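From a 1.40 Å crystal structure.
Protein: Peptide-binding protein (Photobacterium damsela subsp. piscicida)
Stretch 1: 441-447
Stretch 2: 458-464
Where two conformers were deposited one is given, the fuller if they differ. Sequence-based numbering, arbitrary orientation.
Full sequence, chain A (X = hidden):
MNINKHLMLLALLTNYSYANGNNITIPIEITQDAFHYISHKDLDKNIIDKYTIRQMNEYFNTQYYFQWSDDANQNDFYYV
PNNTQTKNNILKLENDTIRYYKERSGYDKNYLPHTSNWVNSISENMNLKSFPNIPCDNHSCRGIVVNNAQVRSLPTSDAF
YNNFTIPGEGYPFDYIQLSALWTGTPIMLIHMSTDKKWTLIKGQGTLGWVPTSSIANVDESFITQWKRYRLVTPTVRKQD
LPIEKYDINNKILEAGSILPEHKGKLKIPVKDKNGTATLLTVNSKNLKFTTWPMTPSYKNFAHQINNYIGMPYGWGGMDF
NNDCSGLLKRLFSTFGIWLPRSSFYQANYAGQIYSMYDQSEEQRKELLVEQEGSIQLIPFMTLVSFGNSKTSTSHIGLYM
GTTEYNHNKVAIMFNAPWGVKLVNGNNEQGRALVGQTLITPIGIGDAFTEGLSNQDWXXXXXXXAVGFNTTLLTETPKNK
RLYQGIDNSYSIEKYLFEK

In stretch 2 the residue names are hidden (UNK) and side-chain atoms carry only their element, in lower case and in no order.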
# COMPACT_ATOMS: atom_id res chain seq x y z
N PRO A 441 13.26 12.66 9.32
CA PRO A 441 13.20 12.51 10.78
C PRO A 441 11.83 11.95 11.16
O PRO A 441 10.84 12.17 10.47
CB PRO A 441 13.34 13.95 11.30
CG PRO A 441 14.13 14.66 10.17
CD PRO A 441 13.51 14.06 8.91
N ILE A 442 11.78 11.26 12.30
CA ILE A 442 10.48 10.87 12.85
C ILE A 442 9.61 12.11 13.03
O ILE A 442 8.41 12.13 12.68
CB ILE A 442 10.67 10.14 14.20
CG1 ILE A 442 11.37 8.79 13.98
CG2 ILE A 442 9.35 9.98 14.93
CD1 ILE A 442 10.50 7.72 13.33
N GLY A 443 10.19 13.17 13.63
CA GLY A 443 9.50 14.43 13.85
C GLY A 443 9.53 15.26 12.57
O GLY A 443 10.25 16.29 12.50
N ILE A 444 8.78 14.82 11.55
CA ILE A 444 8.80 15.52 10.26
C ILE A 444 8.52 17.00 10.49
O ILE A 444 7.49 17.37 11.06
CB ILE A 444 7.73 14.96 9.30
CG1 ILE A 444 7.91 13.47 9.05
CG2 ILE A 444 7.78 15.75 7.97
CD1 ILE A 444 6.73 12.88 8.28
N GLY A 445 9.39 17.87 9.96
CA GLY A 445 9.17 19.29 10.04
C GLY A 445 9.44 19.95 11.38
O GLY A 445 9.30 21.17 11.48
N ASP A 446 9.85 19.19 12.40
CA ASP A 446 10.11 19.80 13.70
C ASP A 446 11.15 20.90 13.59
O ASP A 446 11.10 21.89 14.35
CB ASP A 446 10.60 18.77 14.72
CG ASP A 446 9.49 17.94 15.35
OD1 ASP A 446 8.31 18.15 15.04
OD2 ASP A 446 9.84 17.08 16.18
N ALA A 447 12.08 20.77 12.65
CA ALA A 447 13.11 21.78 12.46
C ALA A 447 12.54 23.13 12.05
O ALA A 447 13.21 24.14 12.26
CB ALA A 447 14.10 21.32 11.39
N UNK A 458 1.24 26.61 14.45
CA UNK A 458 1.84 25.71 15.42
C UNK A 458 1.89 24.32 14.80
O UNK A 458 0.85 23.69 14.57
c UNK A 458 1.00 25.65 16.70
N UNK A 459 3.09 23.82 14.53
CA UNK A 459 3.25 22.47 14.00
C UNK A 459 3.00 21.44 15.09
O UNK A 459 3.52 21.55 16.21
c UNK A 459 5.66 21.17 11.36
c UNK A 459 4.67 22.32 13.42
c UNK A 459 4.95 20.97 12.72
c UNK A 459 5.80 20.10 13.58
N UNK A 460 2.21 20.42 14.76
CA UNK A 460 1.83 19.37 15.71
C UNK A 460 2.82 18.23 15.49
O UNK A 460 2.70 17.48 14.51
c UNK A 460 -0.59 20.10 15.49
c UNK A 460 0.39 18.95 15.43
n UNK A 460 -0.24 22.05 16.90
c UNK A 460 -0.57 20.75 16.85
o UNK A 460 -0.86 20.11 17.87
N UNK A 461 3.83 18.14 16.37
CA UNK A 461 4.92 17.19 16.15
C UNK A 461 4.43 15.74 16.21
O UNK A 461 3.61 15.37 17.06
c UNK A 461 6.02 17.37 17.19
o UNK A 461 7.02 16.38 17.01
N UNK A 462 4.92 14.91 15.28
CA UNK A 462 4.57 13.49 15.34
C UNK A 462 5.01 12.86 16.66
O UNK A 462 4.40 11.87 17.10
c UNK A 462 4.99 11.76 11.86
c UNK A 462 5.19 12.72 14.17
c UNK A 462 4.41 12.77 12.86
c UNK A 462 4.39 14.17 12.27
N UNK A 463 6.05 13.40 17.30
CA UNK A 463 6.46 12.87 18.61
C UNK A 463 5.40 13.07 19.67
O UNK A 463 5.47 12.40 20.71
c UNK A 463 7.74 13.56 19.10
c UNK A 463 9.69 13.94 17.45
c UNK A 463 8.98 13.17 18.36
c UNK A 463 11.69 10.93 17.44
c UNK A 463 10.79 11.99 17.58
c UNK A 463 10.35 9.69 19.04
n UNK A 463 10.77 13.23 17.00
c UNK A 463 11.47 9.80 18.18
c UNK A 463 9.45 10.73 19.17
c UNK A 463 9.68 11.92 18.45
N UNK A 464 4.45 13.98 19.45
CA UNK A 464 3.40 14.25 20.43
C UNK A 464 2.06 13.61 20.05
O UNK A 464 1.04 13.91 20.69
c UNK A 464 3.23 15.75 20.65
o UNK A 464 4.98 17.39 20.62
c UNK A 464 4.47 16.40 21.20
n UNK A 464 5.01 15.83 22.29
O HOH W 1 6.74 16.32 13.56

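Position 458 carries a single side-chain carbon, and it does not touch stretch 1: the mark of alanine. Ala458 lies on the strand that enters this stretch, exposed and out of reach of stretch 1, so the contact does not decide its identity.

Position 459 has four side-chain carbons, forked at the second, and its CA-to-CB bond points toward stretch 1. One terminal carbon lies 3.6 Å from Gly445 O and the other 3.5 Å from Asp446 OD1. A fork at the second carbon means leucine. Leu459 is buried, and its branched end fits against the turn; Gly445 leaves room for it, since an ideal CB there would sit a tight 3.1 Å from Leu459 CD1. The positive phi of Gly445, at the third position of a type II turn, favours glycine in its own right.

At position 460 three carbons run in a chain, the third bearing one oxygen and one nitrogen. Its CA-to-CB bond points away from stretch 1, and the side chain touches nothing there. This is an amide one carbon longer than asparagine: glutamine. Gln460 folds back on its own segment, where NE2 donates to Ala458 O at 3.1 Å.

Position 461 shows one carbon followed by one oxygen, and that oxygen lies 2.9 Å from Asp446 OD1. The residue is serine. A short hydroxyl can both give and receive: Ser461 OG donates to Asp446 OD1 and accepts from the backbone N of position 463 at 3.1 Å, tying the carboxylate to the start of the short 3-10 segment.

Position 462 again has four carbons forked at the second, with its CA-to-CB bond pointing toward stretch 1; one terminal carbon is 3.5 Å from Ile442 O and 4.1 Å from Ile444 CD1. It is leucine. Leu462 supplies an apolar end to meet Ile444, and its CA is 5.2 Å from Gly443 CA, the closest CA pair across the two stretches.

Position 463 has one carbon leading to fused five- and six-membered rings with eight carbons and one nitrogen. Ile442 CG2 lies over one face of this ring system and Asp446 OD2 at its edge. The indole means tryptophan. Ile442 CG2 is 3.7 Å from the centroid of the six-membered ring of Trp463, in a CH-pi contact, and Asp446 OD2 is 3.4 Å from Trp463 CD1. Gly443 has no side chain to obstruct the indole; an ideal CB would be 2.8 Å from Trp463 CD1, a clash.

Position 464 has two carbons, the second carrying one oxygen and one nitrogen, and none of them touches stretch 1: asparagine. The ND2 of Asn464 is hydrogen-bonded elsewhere in the structure.

The contact thus pairs a compact turn with a segment that packs against it. Asp446 is the polar centre, holding Ser461 through OD1, while water 1 donates to Ile444 O and Asp446 OD1, both at 2.8 Å, and accepts from Leu462 N at 2.9 Å. Around this network the two leucines and the tryptophan pack on the turn and on Ile442 just before it; the whole contact buries 403 Å², both sides summed.

Stretch 2, residues 458-464: ALQSLWN
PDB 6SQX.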